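Pyridoxal kinase (Lactobacillus plantarum, PDB 3H74) probably phosphorylates pyridoxal, a form of vitamin B6, using ATP, to give pyridoxal 5'-phosphate. Local coordinates at residues T59-V64 with V86-Q91. Residues are numbered along the deposited sequence; the frame is centred on the assembly and turned at random.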
ATOM      1  N   THR A  59       7.523  12.318  17.037  1.00  9.83           N
ATOM      2  CA  THR A  59       7.378  13.720  17.450  1.00 10.89           C
ATOM      3  C   THR A  59       7.509  14.693  16.282  1.00 10.01           C
ATOM      4  O   THR A  59       7.217  15.876  16.437  1.00 10.61           O
ATOM      5  CB  THR A  59       8.380  14.135  18.573  1.00 11.12           C
ATOM      6  OG1 THR A  59       9.720  14.126  18.075  1.00 13.74           O
ATOM      7  CG2 THR A  59       8.272  13.220  19.774  1.00 13.42           C
ATOM      8  N   TRP A  60       7.942  14.195  15.120  1.00  8.78           N
ATOM      9  CA  TRP A  60       8.095  15.034  13.931  1.00  7.97           C
ATOM     10  C   TRP A  60       6.799  15.155  13.126  1.00  7.17           C
ATOM     11  O   TRP A  60       6.432  16.264  12.743  1.00  6.67           O
ATOM     12  CB  TRP A  60       9.255  14.540  13.052  1.00  7.55           C
ATOM     13  CG  TRP A  60       9.502  15.370  11.810  1.00  6.85           C
ATOM     14  CD1 TRP A  60       9.935  16.677  11.747  1.00  7.66           C
ATOM     15  CD2 TRP A  60       9.371  14.930  10.455  1.00  6.25           C
ATOM     16  NE1 TRP A  60      10.067  17.070  10.435  1.00  6.80           N
ATOM     17  CE2 TRP A  60       9.733  16.015   9.621  1.00  6.38           C
ATOM     18  CE3 TRP A  60       8.981  13.723   9.861  1.00  6.76           C
ATOM     19  CZ2 TRP A  60       9.700  15.927   8.220  1.00  6.05           C
ATOM     20  CZ3 TRP A  60       8.939  13.641   8.470  1.00  6.46           C
ATOM     21  CH2 TRP A  60       9.289  14.734   7.671  1.00  6.76           C
ATOM     22  N   LEU A  61       6.105  14.044  12.851  1.00  7.69           N
ATOM     23  CA  LEU A  61       4.881  14.125  12.043  1.00  8.24           C
ATOM     24  C   LEU A  61       3.856  15.145  12.559  1.00  7.71           C
ATOM     25  O   LEU A  61       3.275  15.871  11.759  1.00  7.49           O
ATOM     26  CB  LEU A  61       4.217  12.754  11.817  1.00  8.87           C
ATOM     27  CG  LEU A  61       4.436  12.152  10.427  1.00 10.57           C
ATOM     28  CD1 LEU A  61       5.898  11.824  10.203  1.00 12.57           C
ATOM     29  CD2 LEU A  61       3.568  10.915  10.206  1.00 10.16           C
ATOM     30  N   PRO A  62       3.627  15.207  13.893  1.00  7.84           N
ATOM     31  CA  PRO A  62       2.698  16.246  14.353  1.00  7.76           C
ATOM     32  C   PRO A  62       3.131  17.660  13.958  1.00  7.10           C
ATOM     33  O   PRO A  62       2.289  18.495  13.629  1.00  6.96           O
ATOM     34  CB  PRO A  62       2.699  16.070  15.879  1.00  8.27           C
ATOM     35  CG  PRO A  62       3.136  14.659  16.111  1.00  9.05           C
ATOM     36  CD  PRO A  62       4.109  14.372  15.012  1.00  7.45           C
ATOM     37  N   GLN A  63       4.434  17.914  13.982  1.00  6.79           N
ATOM     38  CA  GLN A  63       4.964  19.210  13.570  1.00  6.50           C
ATOM     39  C   GLN A  63       4.811  19.451  12.075  1.00  6.05           C
ATOM     40  O   GLN A  63       4.549  20.567  11.637  1.00  5.83           O
ATOM     41  CB  GLN A  63       6.428  19.316  13.945  1.00  6.51           C
ATOM     42  CG  GLN A  63       6.727  19.089  15.414  1.00  8.37           C
ATOM     43  CD  GLN A  63       8.191  19.272  15.699  1.00 10.07           C
ATOM     44  OE1 GLN A  63       8.770  20.316  15.391  1.00 11.32           O
ATOM     45  NE2 GLN A  63       8.812  18.241  16.269  1.00 10.98           N
ATOM     46  N   VAL A  64       5.016  18.396  11.286  1.00  5.29           N
ATOM     47  CA  VAL A  64       4.790  18.466   9.840  1.00  5.23           C
ATOM     48  C   VAL A  64       3.338  18.842   9.553  1.00  5.58           C
ATOM     49  O   VAL A  64       3.076  19.788   8.822  1.00  5.73           O
ATOM     50  CB  VAL A  64       5.125  17.124   9.141  1.00  5.25           C
ATOM     51  CG1 VAL A  64       4.778  17.182   7.659  1.00  5.68           C
ATOM     52  CG2 VAL A  64       6.593  16.789   9.313  1.00  5.49           C
ATOM     53  N   VAL A  86       0.895   3.424  17.009  1.00 11.22           N
ATOM     54  CA  VAL A  86      -0.473   3.844  17.274  1.00 11.54           C
ATOM     55  C   VAL A  86      -0.580   5.368  17.212  1.00 11.75           C
ATOM     56  O   VAL A  86      -1.475   5.902  16.552  1.00 11.40           O
ATOM     57  CB  VAL A  86      -0.973   3.307  18.644  1.00 12.03           C
ATOM     58  CG1 VAL A  86      -2.252   4.003  19.067  1.00 12.65           C
ATOM     59  CG2 VAL A  86      -1.188   1.795  18.586  1.00 11.72           C
ATOM     60  N   ALA A  87       0.346   6.060  17.876  1.00 12.12           N
ATOM     61  CA  ALA A  87       0.334   7.520  17.896  1.00 12.21           C
ATOM     62  C   ALA A  87       0.355   8.121  16.494  1.00 11.76           C
ATOM     63  O   ALA A  87      -0.400   9.049  16.205  1.00 11.38           O
ATOM     64  CB  ALA A  87       1.494   8.053  18.718  1.00 13.21           C
ATOM     65  N   LEU A  88       1.223   7.605  15.624  1.00 10.99           N
ATOM     66  CA  LEU A  88       1.288   8.125  14.259  1.00 10.34           C
ATOM     67  C   LEU A  88       0.042   7.800  13.435  1.00  9.97           C
ATOM     68  O   LEU A  88      -0.408   8.638  12.658  1.00  9.85           O
ATOM     69  CB  LEU A  88       2.568   7.697  13.536  1.00 10.79           C
ATOM     70  CG  LEU A  88       3.852   8.395  14.000  1.00 11.55           C
ATOM     71  CD1 LEU A  88       5.029   7.995  13.120  1.00 14.20           C
ATOM     72  CD2 LEU A  88       3.683   9.920  14.042  1.00 12.08           C
ATOM     73  N   CYS A  89      -0.539   6.614  13.619  1.00  9.87           N
ATOM     74  CA  CYS A  89      -1.813   6.299  12.979  1.00 10.19           C
ATOM     75  C   CYS A  89      -2.876   7.329  13.343  1.00 10.09           C
ATOM     76  O   CYS A  89      -3.611   7.808  12.490  1.00  9.87           O
ATOM     77  CB  CYS A  89      -2.300   4.913  13.386  1.00 10.37           C
ATOM     78  SG  CYS A  89      -1.503   3.555  12.518  1.00 10.92           S
ATOM     79  N   GLN A  90      -2.938   7.669  14.629  1.00 10.44           N
ATOM     80  CA  GLN A  90      -3.911   8.643  15.122  1.00 10.88           C
ATOM     81  C   GLN A  90      -3.678  10.035  14.546  1.00 10.50           C
ATOM     82  O   GLN A  90      -4.615  10.696  14.115  1.00 10.87           O
ATOM     83  CB  GLN A  90      -3.897   8.681  16.651  1.00 11.94           C
ATOM     84  CG  GLN A  90      -4.372   7.385  17.285  1.00 13.65           C
ATOM     85  CD  GLN A  90      -4.121   7.319  18.783  1.00 15.09           C
ATOM     86  OE1 GLN A  90      -3.326   8.081  19.330  1.00 17.63           O
ATOM     87  NE2 GLN A  90      -4.794   6.391  19.450  1.00 16.82           N
ATOM     88  N   GLN A  91      -2.417  10.454  14.517  1.00 10.12           N
ATOM     89  CA  GLN A  91      -2.048  11.750  13.948  1.00  9.66           C
ATOM     90  C   GLN A  91      -2.430  11.846  12.478  1.00  9.01           C
ATOM     91  O   GLN A  91      -3.010  12.835  12.033  1.00  8.95           O
ATOM     92  CB  GLN A  91      -0.549  11.981  14.097  1.00  9.71           C
ATOM     93  CG  GLN A  91      -0.105  12.253  15.533  1.00  9.98           C
ATOM     94  CD  GLN A  91      -0.267  13.717  15.951  1.00  9.76           C
ATOM     95  OE1 GLN A  91      -0.432  14.609  15.112  1.00 10.88           O
ATOM     96  NE2 GLN A  91      -0.209  13.965  17.251  1.00 10.02           N
TER
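Leu88 meets Leu61 and Gln91 meets Pro62 where the N-terminal parts of helices 61-70 and 86-98 come together in this ribokinase-like alpha/beta fold. Helix 86-98 belongs to the beta-alpha-beta crossover between parallel strands 77-80 and 103-106. Leu88 comes first; its backbone N is hydrogen-bonded to Ser85 OG. With CG anti to its carbonyl carbon (chi1 -73°), its branch reaches across so that Leu88 CD2 lies 3.6 Å from Leu61 CB. Leu88 CD2 is also 4.0 Å from Leu61 CD2, and the two side chains cross at about a right angle. Leucine suits both buried places: Leu61 also packs on Leu37 of strand 32-42, and Leu88 on Val83. Cys89 turns to another neighbour, helix 122-131, where it touches Tyr124 and Met128.

One turn beyond Leu88, Gln91 lies in a partly exposed place. Its chain bends at chi2 (-84°), turning the face of the amide to the CB-CG edge of the pyrrolidine ring, at a tilt, with Pro62 CG 3.5 Å from Gln91 CD. Proline fits the first turn of a helix, where its missing N-H costs little, and it offers a rigid apolar surface. Glutamine provides aliphatic length plus a polar end tolerable near solvent. Cutting Gln91 back to an alanine would remove the amide, and the CB-CG edge of Pro62 would probably lose its packing partner. No hydrogen bond joins the segments, and Gln91 OE1 rests 3.5 Å from Pro62 CB.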